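Long-range contact in poly-beta-1,6-N-acetyl-D-glucosamine N-deacetylase (Aggregatibacter actinomycetemcomitans, PDB 4U10), which probably removes acetyl groups from the N-acetylglucosamine units of poly-beta-1,6-N-acetyl-D-glucosamine through its zinc-binding polysaccharide deacetylase domain, the part of the longer protein present here: residues Lys202-Phe213 with Ser224-Gln234. Sequence-based numbering, arbitrary orientation.
Sequences KPRIMVWPYGQF and SGMTHHFALGQ
Ile205 lays its CG2 methyl over one face of the Phe230 ring, 3.7 Å from the centroid and 16° off the normal, a CH-pi contact. CG2 reaches the ring because CG1 takes the place anti to the carbonyl carbon (chi1 -59°), leaving CG2 anti to the backbone N. CG2 of Val207 approaches the same ring obliquely, 3.8 Å from CD2 of Phe230. On the other side of the sheet, Trp208 and His229 meet rim to rim with planes at 57°; NE1 of Trp208 lies 3.0 Å from ND1 of His229, which sits at the indole edge in its plane. CG of Met206 and CB of Phe213 lie over opposite faces of the Trp208 indole, each offset toward the rim. Farther out, the Phe213 ring stands oblique to His229 and brings CE1 to 3.5 Å from CB of Ala231. Met226, in the loop leading into strand 228-230, touches Met206 through their CB atoms; both are selenomethionines. Parallel strands 205-207 and 228-230 are joined by Met206 N to His228 O, Phe230 N to Met206 O and Trp208 N to Phe230 O bonds. A water donating to the carbonyl oxygens of Trp208 and Phe230 bridges the two segments just past the strand pairing. The pair forms a beta-alpha-beta unit through helix 215-222, whose Ile218 touches Phe213 and His229. Trp51 of helix 51-58 packs edge-to-face with Phe230, helix 177-199 meets Met206 through Phe188, and strand 244-245 continues the sheet beyond 228-230, while Val207 approaches the zinc ligand Asp74.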
ATOM      1  N   LYS A 202     -16.089  -0.829   1.486  1.00 28.81           N
ATOM      2  CA  LYS A 202     -15.381   0.244   0.722  1.00 30.37           C
ATOM      3  C   LYS A 202     -14.042   0.474   1.369  1.00 24.84           C
ATOM      4  O   LYS A 202     -13.960   0.579   2.602  1.00 24.40           O
ATOM      5  CB  LYS A 202     -16.106   1.598   0.794  1.00 32.09           C
ATOM      6  CG  LYS A 202     -17.276   1.819  -0.131  1.00 39.98           C
ATOM      7  CD  LYS A 202     -17.917   3.181   0.209  1.00 41.16           C
ATOM      8  CE  LYS A 202     -18.597   3.798  -0.999  1.00 46.35           C
ATOM      9  NZ  LYS A 202     -17.664   3.953  -2.171  1.00 52.69           N
ATOM     10  N   PRO A 203     -12.959   0.563   0.571  1.00 20.28           N
ATOM     11  CA  PRO A 203     -11.752   0.892   1.266  1.00 17.78           C
ATOM     12  C   PRO A 203     -11.823   2.253   1.972  1.00 17.13           C
ATOM     13  O   PRO A 203     -12.442   3.189   1.462  1.00 14.59           O
ATOM     14  CB  PRO A 203     -10.698   0.977   0.109  1.00 19.77           C
ATOM     15  CG  PRO A 203     -11.513   1.323  -1.114  1.00 18.75           C
ATOM     16  CD  PRO A 203     -12.824   0.634  -0.887  1.00 20.08           C
ATOM     17  N   ARG A 204     -11.078   2.417   3.061  1.00 15.93           N
ATOM     18  CA  ARG A 204     -11.071   3.684   3.772  1.00 16.16           C
ATOM     19  C   ARG A 204      -9.660   4.239   3.948  1.00 15.61           C
ATOM     20  O   ARG A 204      -9.407   5.167   4.728  1.00 18.89           O
ATOM     21  CB  ARG A 204     -11.782   3.517   5.115  1.00 18.14           C
ATOM     22  CG  ARG A 204     -11.318   2.340   5.885  1.00 18.11           C
ATOM     23  CD  ARG A 204     -12.129   2.113   7.187  1.00 19.34           C
ATOM     24  NE  ARG A 204     -11.560   0.945   7.858  1.00 16.97           N
ATOM     25  CZ  ARG A 204     -12.010   0.408   8.975  1.00 18.27           C
ATOM     26  NH1 ARG A 204     -13.079   0.932   9.561  1.00 17.01           N
ATOM     27  NH2 ARG A 204     -11.372  -0.646   9.495  1.00 16.48           N
ATOM     28  N   ILE A 205      -8.740   3.722   3.157  1.00 15.14           N
ATOM     29  CA  ILE A 205      -7.393   4.211   3.095  1.00 14.66           C
ATOM     30  C   ILE A 205      -7.027   4.247   1.618  1.00 13.45           C
ATOM     31  O   ILE A 205      -7.293   3.324   0.903  1.00 11.79           O
ATOM     32  CB  ILE A 205      -6.400   3.252   3.811  1.00 14.09           C
ATOM     33  CG1 ILE A 205      -6.727   3.039   5.288  1.00 14.38           C
ATOM     34  CG2 ILE A 205      -4.931   3.659   3.700  1.00 13.86           C
ATOM     35  CD1 ILE A 205      -6.087   1.756   5.831  1.00 14.45           C
HETATM   36  N   MSE A 206      -6.371   5.321   1.220  1.00 13.02           N
HETATM   37  CA  MSE A 206      -5.622   5.365  -0.066  1.00 13.30           C
HETATM   38  C   MSE A 206      -4.176   5.239   0.228  1.00 11.85           C
HETATM   39  O   MSE A 206      -3.590   6.044   0.996  1.00 14.30           O
HETATM   40  CB  MSE A 206      -6.021   6.588  -0.865  1.00 13.20           C
HETATM   41  CG  MSE A 206      -5.037   6.950  -2.002  1.00 13.09           C
HETATM   42 SE   MSE A 206      -5.158   5.515  -3.345  1.00 14.62          SE
HETATM   43  CE  MSE A 206      -6.763   6.071  -4.200  1.00 14.25           C
ATOM     44  N   VAL A 207      -3.521   4.267  -0.417  1.00 12.08           N
ATOM     45  CA  VAL A 207      -2.088   4.216  -0.348  1.00 12.34           C
ATOM     46  C   VAL A 207      -1.485   4.697  -1.642  1.00 12.79           C
ATOM     47  O   VAL A 207      -1.749   4.131  -2.714  1.00 12.91           O
ATOM     48  CB  VAL A 207      -1.588   2.785  -0.015  1.00 13.58           C
ATOM     49  CG1 VAL A 207      -0.075   2.796   0.150  1.00 14.06           C
ATOM     50  CG2 VAL A 207      -2.272   2.217   1.244  1.00 12.52           C
ATOM     51  N   TRP A 208      -0.582   5.678  -1.563  1.00 12.82           N
ATOM     52  CA  TRP A 208      -0.108   6.338  -2.804  1.00 12.27           C
ATOM     53  C   TRP A 208       0.945   5.478  -3.440  1.00 12.37           C
ATOM     54  O   TRP A 208       1.890   5.037  -2.732  1.00 11.83           O
ATOM     55  CB  TRP A 208       0.509   7.695  -2.464  1.00 12.32           C
ATOM     56  CG  TRP A 208      -0.437   8.618  -1.756  1.00 12.03           C
ATOM     57  CD1 TRP A 208      -0.260   9.176  -0.530  1.00 11.49           C
ATOM     58  CD2 TRP A 208      -1.687   9.123  -2.257  1.00 11.71           C
ATOM     59  NE1 TRP A 208      -1.337   9.960  -0.232  1.00 12.35           N
ATOM     60  CE2 TRP A 208      -2.228   9.939  -1.263  1.00 11.99           C
ATOM     61  CE3 TRP A 208      -2.428   8.922  -3.437  1.00 11.61           C
ATOM     62  CZ2 TRP A 208      -3.453  10.560  -1.409  1.00 11.72           C
ATOM     63  CZ3 TRP A 208      -3.605   9.532  -3.567  1.00 11.26           C
ATOM     64  CH2 TRP A 208      -4.120  10.351  -2.567  1.00 11.29           C
ATOM     65  N   PRO A 209       0.825   5.207  -4.762  1.00 12.52           N
ATOM     66  CA  PRO A 209       1.950   4.601  -5.485  1.00 13.41           C
ATOM     67  C   PRO A 209       3.222   5.400  -5.296  1.00 14.40           C
ATOM     68  O   PRO A 209       3.213   6.635  -5.466  1.00 15.80           O
ATOM     69  CB  PRO A 209       1.477   4.719  -6.969  1.00 13.51           C
ATOM     70  CG  PRO A 209       0.008   4.448  -6.840  1.00 12.00           C
ATOM     71  CD  PRO A 209      -0.314   5.391  -5.684  1.00 12.21           C
ATOM     72  N   TYR A 210       4.309   4.700  -4.961  1.00 16.68           N
ATOM     73  CA  TYR A 210       5.649   5.274  -4.829  1.00 16.44           C
ATOM     74  C   TYR A 210       5.686   6.324  -3.742  1.00 17.12           C
ATOM     75  O   TYR A 210       6.595   7.114  -3.700  1.00 16.61           O
ATOM     76  CB  TYR A 210       6.064   5.913  -6.181  1.00 18.03           C
ATOM     77  CG  TYR A 210       5.678   5.117  -7.472  1.00 18.92           C
ATOM     78  CD1 TYR A 210       6.209   3.901  -7.755  1.00 18.61           C
ATOM     79  CD2 TYR A 210       4.780   5.645  -8.396  1.00 21.46           C
ATOM     80  CE1 TYR A 210       5.845   3.195  -8.898  1.00 18.81           C
ATOM     81  CE2 TYR A 210       4.433   4.974  -9.561  1.00 21.28           C
ATOM     82  CZ  TYR A 210       4.978   3.744  -9.808  1.00 20.13           C
ATOM     83  OH  TYR A 210       4.630   3.076 -10.980  1.00 21.50           O
ATOM     84  N   GLY A 211       4.691   6.408  -2.863  1.00 16.28           N
ATOM     85  CA  GLY A 211       4.769   7.420  -1.802  1.00 16.11           C
ATOM     86  C   GLY A 211       4.349   8.827  -2.258  1.00 17.38           C
ATOM     87  O   GLY A 211       4.377   9.740  -1.465  1.00 16.05           O
ATOM     88  N   GLN A 212       3.979   9.019  -3.543  1.00 16.02           N
ATOM     89  CA  GLN A 212       3.833  10.348  -4.061  1.00 15.82           C
ATOM     90  C   GLN A 212       2.362  10.761  -4.203  1.00 15.80           C
ATOM     91  O   GLN A 212       1.550  10.059  -4.801  1.00 13.47           O
ATOM     92  CB  GLN A 212       4.542  10.502  -5.411  1.00 16.97           C
ATOM     93  CG  GLN A 212       6.056  10.203  -5.342  1.00 18.91           C
ATOM     94  CD  GLN A 212       6.769  11.124  -4.334  1.00 20.23           C
ATOM     95  OE1 GLN A 212       7.616  10.648  -3.515  1.00 24.07           O
ATOM     96  NE2 GLN A 212       6.394  12.413  -4.323  1.00 18.42           N
ATOM     97  N   PHE A 213       2.105  11.988  -3.787  1.00 14.86           N
ATOM     98  CA  PHE A 213       0.751  12.545  -3.756  1.00 16.17           C
ATOM     99  C   PHE A 213       0.789  14.059  -3.806  1.00 15.12           C
ATOM    100  O   PHE A 213       1.848  14.657  -3.799  1.00 14.47           O
ATOM    101  CB  PHE A 213       0.040  12.035  -2.493  1.00 15.78           C
ATOM    102  CG  PHE A 213       0.541  12.618  -1.205  1.00 17.21           C
ATOM    103  CD1 PHE A 213       1.652  12.104  -0.567  1.00 17.94           C
ATOM    104  CD2 PHE A 213      -0.143  13.659  -0.603  1.00 16.29           C
ATOM    105  CE1 PHE A 213       2.120  12.687   0.594  1.00 18.39           C
ATOM    106  CE2 PHE A 213       0.304  14.230   0.565  1.00 17.77           C
ATOM    107  CZ  PHE A 213       1.443  13.741   1.169  1.00 16.73           C
ATOM    108  N   SER A 224     -14.079   9.772  -2.500  1.00 21.34           N
ATOM    109  CA  SER A 224     -14.532   8.375  -2.542  1.00 22.23           C
ATOM    110  C   SER A 224     -14.386   7.652  -1.215  1.00 22.75           C
ATOM    111  O   SER A 224     -14.486   6.433  -1.169  1.00 26.79           O
ATOM    112  CB  SER A 224     -13.855   7.612  -3.679  1.00 22.97           C
ATOM    113  OG  SER A 224     -14.398   8.056  -4.910  1.00 24.26           O
ATOM    114  N   GLY A 225     -14.207   8.400  -0.141  1.00 19.87           N
ATOM    115  CA  GLY A 225     -14.204   7.840   1.204  1.00 21.26           C
ATOM    116  C   GLY A 225     -12.851   7.519   1.771  1.00 25.73           C
ATOM    117  O   GLY A 225     -12.760   6.774   2.737  1.00 25.57           O
HETATM  118  N   MSE A 226     -11.779   8.061   1.183  1.00 23.04           N
HETATM  119  CA  MSE A 226     -10.442   7.756   1.651  1.00 23.08           C
HETATM  120  C   MSE A 226      -9.794   9.047   2.066  1.00 24.28           C
HETATM  121  O   MSE A 226      -9.040   9.699   1.264  1.00 23.81           O
HETATM  122  CB  MSE A 226      -9.730   7.012   0.549  1.00 21.90           C
HETATM  123  CG  MSE A 226     -10.548   5.786   0.176  1.00 22.67           C
HETATM  124 SE   MSE A 226      -9.636   4.876  -1.317  1.00 24.58          SE
HETATM  125  CE  MSE A 226     -10.571   5.335  -2.867  1.00 19.58           C
ATOM    126  N   THR A 227     -10.102   9.442   3.308  1.00 21.70           N
ATOM    127  CA  THR A 227      -9.550  10.637   3.923  1.00 24.86           C
ATOM    128  C   THR A 227      -8.227  10.304   4.612  1.00 22.60           C
ATOM    129  O   THR A 227      -7.354  11.137   4.692  1.00 24.36           O
ATOM    130  CB  THR A 227     -10.577  11.246   4.936  1.00 25.94           C
ATOM    131  OG1 THR A 227     -11.652  11.785   4.193  1.00 33.78           O
ATOM    132  CG2 THR A 227      -9.984  12.355   5.716  1.00 27.08           C
ATOM    133  N   HIS A 228      -8.090   9.065   5.090  1.00 21.47           N
ATOM    134  CA  HIS A 228      -6.790   8.540   5.507  1.00 20.96           C
ATOM    135  C   HIS A 228      -5.960   8.101   4.305  1.00 16.57           C
ATOM    136  O   HIS A 228      -6.384   7.294   3.488  1.00 17.13           O
ATOM    137  CB  HIS A 228      -6.966   7.404   6.506  1.00 20.00           C
ATOM    138  CG  HIS A 228      -7.655   7.840   7.752  1.00 21.32           C
ATOM    139  ND1 HIS A 228      -7.006   8.521   8.764  1.00 25.94           N
ATOM    140  CD2 HIS A 228      -8.936   7.722   8.139  1.00 21.24           C
ATOM    141  CE1 HIS A 228      -7.884   8.826   9.702  1.00 24.84           C
ATOM    142  NE2 HIS A 228      -9.057   8.337   9.348  1.00 20.38           N
ATOM    143  N   HIS A 229      -4.766   8.630   4.213  1.00 15.90           N
ATOM    144  CA  HIS A 229      -3.866   8.280   3.129  1.00 15.51           C
ATOM    145  C   HIS A 229      -2.477   7.929   3.636  1.00 15.12           C
ATOM    146  O   HIS A 229      -1.908   8.593   4.518  1.00 17.08           O
ATOM    147  CB  HIS A 229      -3.914   9.376   2.031  1.00 15.28           C
ATOM    148  CG  HIS A 229      -3.503  10.734   2.486  1.00 15.40           C
ATOM    149  ND1 HIS A 229      -2.215  11.201   2.366  1.00 15.95           N
ATOM    150  CD2 HIS A 229      -4.221  11.747   3.021  1.00 14.46           C
ATOM    151  CE1 HIS A 229      -2.149  12.443   2.808  1.00 15.14           C
ATOM    152  NE2 HIS A 229      -3.347  12.782   3.244  1.00 15.35           N
ATOM    153  N   PHE A 230      -1.889   6.898   3.055  1.00 15.01           N
ATOM    154  CA  PHE A 230      -0.564   6.418   3.450  1.00 13.73           C
ATOM    155  C   PHE A 230       0.498   6.921   2.454  1.00 15.13           C
ATOM    156  O   PHE A 230       0.517   6.499   1.290  1.00 13.30           O
ATOM    157  CB  PHE A 230      -0.538   4.885   3.437  1.00 13.72           C
ATOM    158  CG  PHE A 230      -1.211   4.186   4.632  1.00 13.96           C
ATOM    159  CD1 PHE A 230      -2.065   4.820   5.512  1.00 14.86           C
ATOM    160  CD2 PHE A 230      -1.005   2.796   4.804  1.00 15.37           C
ATOM    161  CE1 PHE A 230      -2.683   4.073   6.565  1.00 15.04           C
ATOM    162  CE2 PHE A 230      -1.570   2.110   5.839  1.00 13.84           C
ATOM    163  CZ  PHE A 230      -2.394   2.752   6.703  1.00 14.21           C
ATOM    164  N   ALA A 231       1.440   7.730   2.952  1.00 14.37           N
ATOM    165  CA  ALA A 231       2.628   8.169   2.184  1.00 17.17           C
ATOM    166  C   ALA A 231       3.887   7.362   2.605  1.00 19.20           C
ATOM    167  O   ALA A 231       3.773   6.240   3.091  1.00 18.85           O
ATOM    168  CB  ALA A 231       2.798   9.694   2.348  1.00 18.23           C
ATOM    169  N   LEU A 232       5.098   7.857   2.371  1.00 21.18           N
ATOM    170  CA  LEU A 232       6.265   7.196   2.903  1.00 21.55           C
ATOM    171  C   LEU A 232       6.840   8.097   4.006  1.00 25.35           C
ATOM    172  O   LEU A 232       6.071   8.643   4.829  1.00 24.87           O
ATOM    173  CB  LEU A 232       7.252   6.847   1.786  1.00 19.75           C
ATOM    174  CG  LEU A 232       6.773   5.734   0.849  1.00 19.55           C
ATOM    175  CD1 LEU A 232       7.764   5.481  -0.290  1.00 19.25           C
ATOM    176  CD2 LEU A 232       6.623   4.488   1.687  1.00 18.66           C
ATOM    177  N   GLY A 233       8.163   8.268   4.000  1.00 29.19           N
ATOM    178  CA  GLY A 233       8.918   8.842   5.124  1.00 36.88           C
ATOM    179  C   GLY A 233       8.938  10.364   5.224  1.00 38.61           C
ATOM    180  O   GLY A 233       9.712  10.919   5.987  1.00 49.93           O
ATOM    181  N   GLN A 234       8.073  11.018   4.471  1.00 41.69           N
ATOM    182  CA  GLN A 234       7.866  12.459   4.555  1.00 46.60           C
ATOM    183  C   GLN A 234       7.114  12.945   5.836  1.00 48.63           C
ATOM    184  O   GLN A 234       6.773  14.147   5.978  1.00 55.58           O
ATOM    185  CB  GLN A 234       7.165  12.924   3.253  1.00 48.83           C
ATOM    186  CG  GLN A 234       5.949  12.122   2.737  1.00 51.82           C
ATOM    187  CD  GLN A 234       6.270  11.143   1.600  1.00 52.14           C
ATOM    188  OE1 GLN A 234       6.884  10.111   1.834  1.00 57.31           O
ATOM    189  NE2 GLN A 234       5.839  11.460   0.375  1.00 46.70           N
TER
HETATM  190  O   HOH W   1     -13.697   3.946  -0.647  1.00 19.51           O
HETATM  191  O   HOH W   2     -10.747   7.471   5.172  1.00 27.37           O
HETATM  192  O   HOH W   3       2.612   5.567  -0.211  1.00 14.28           O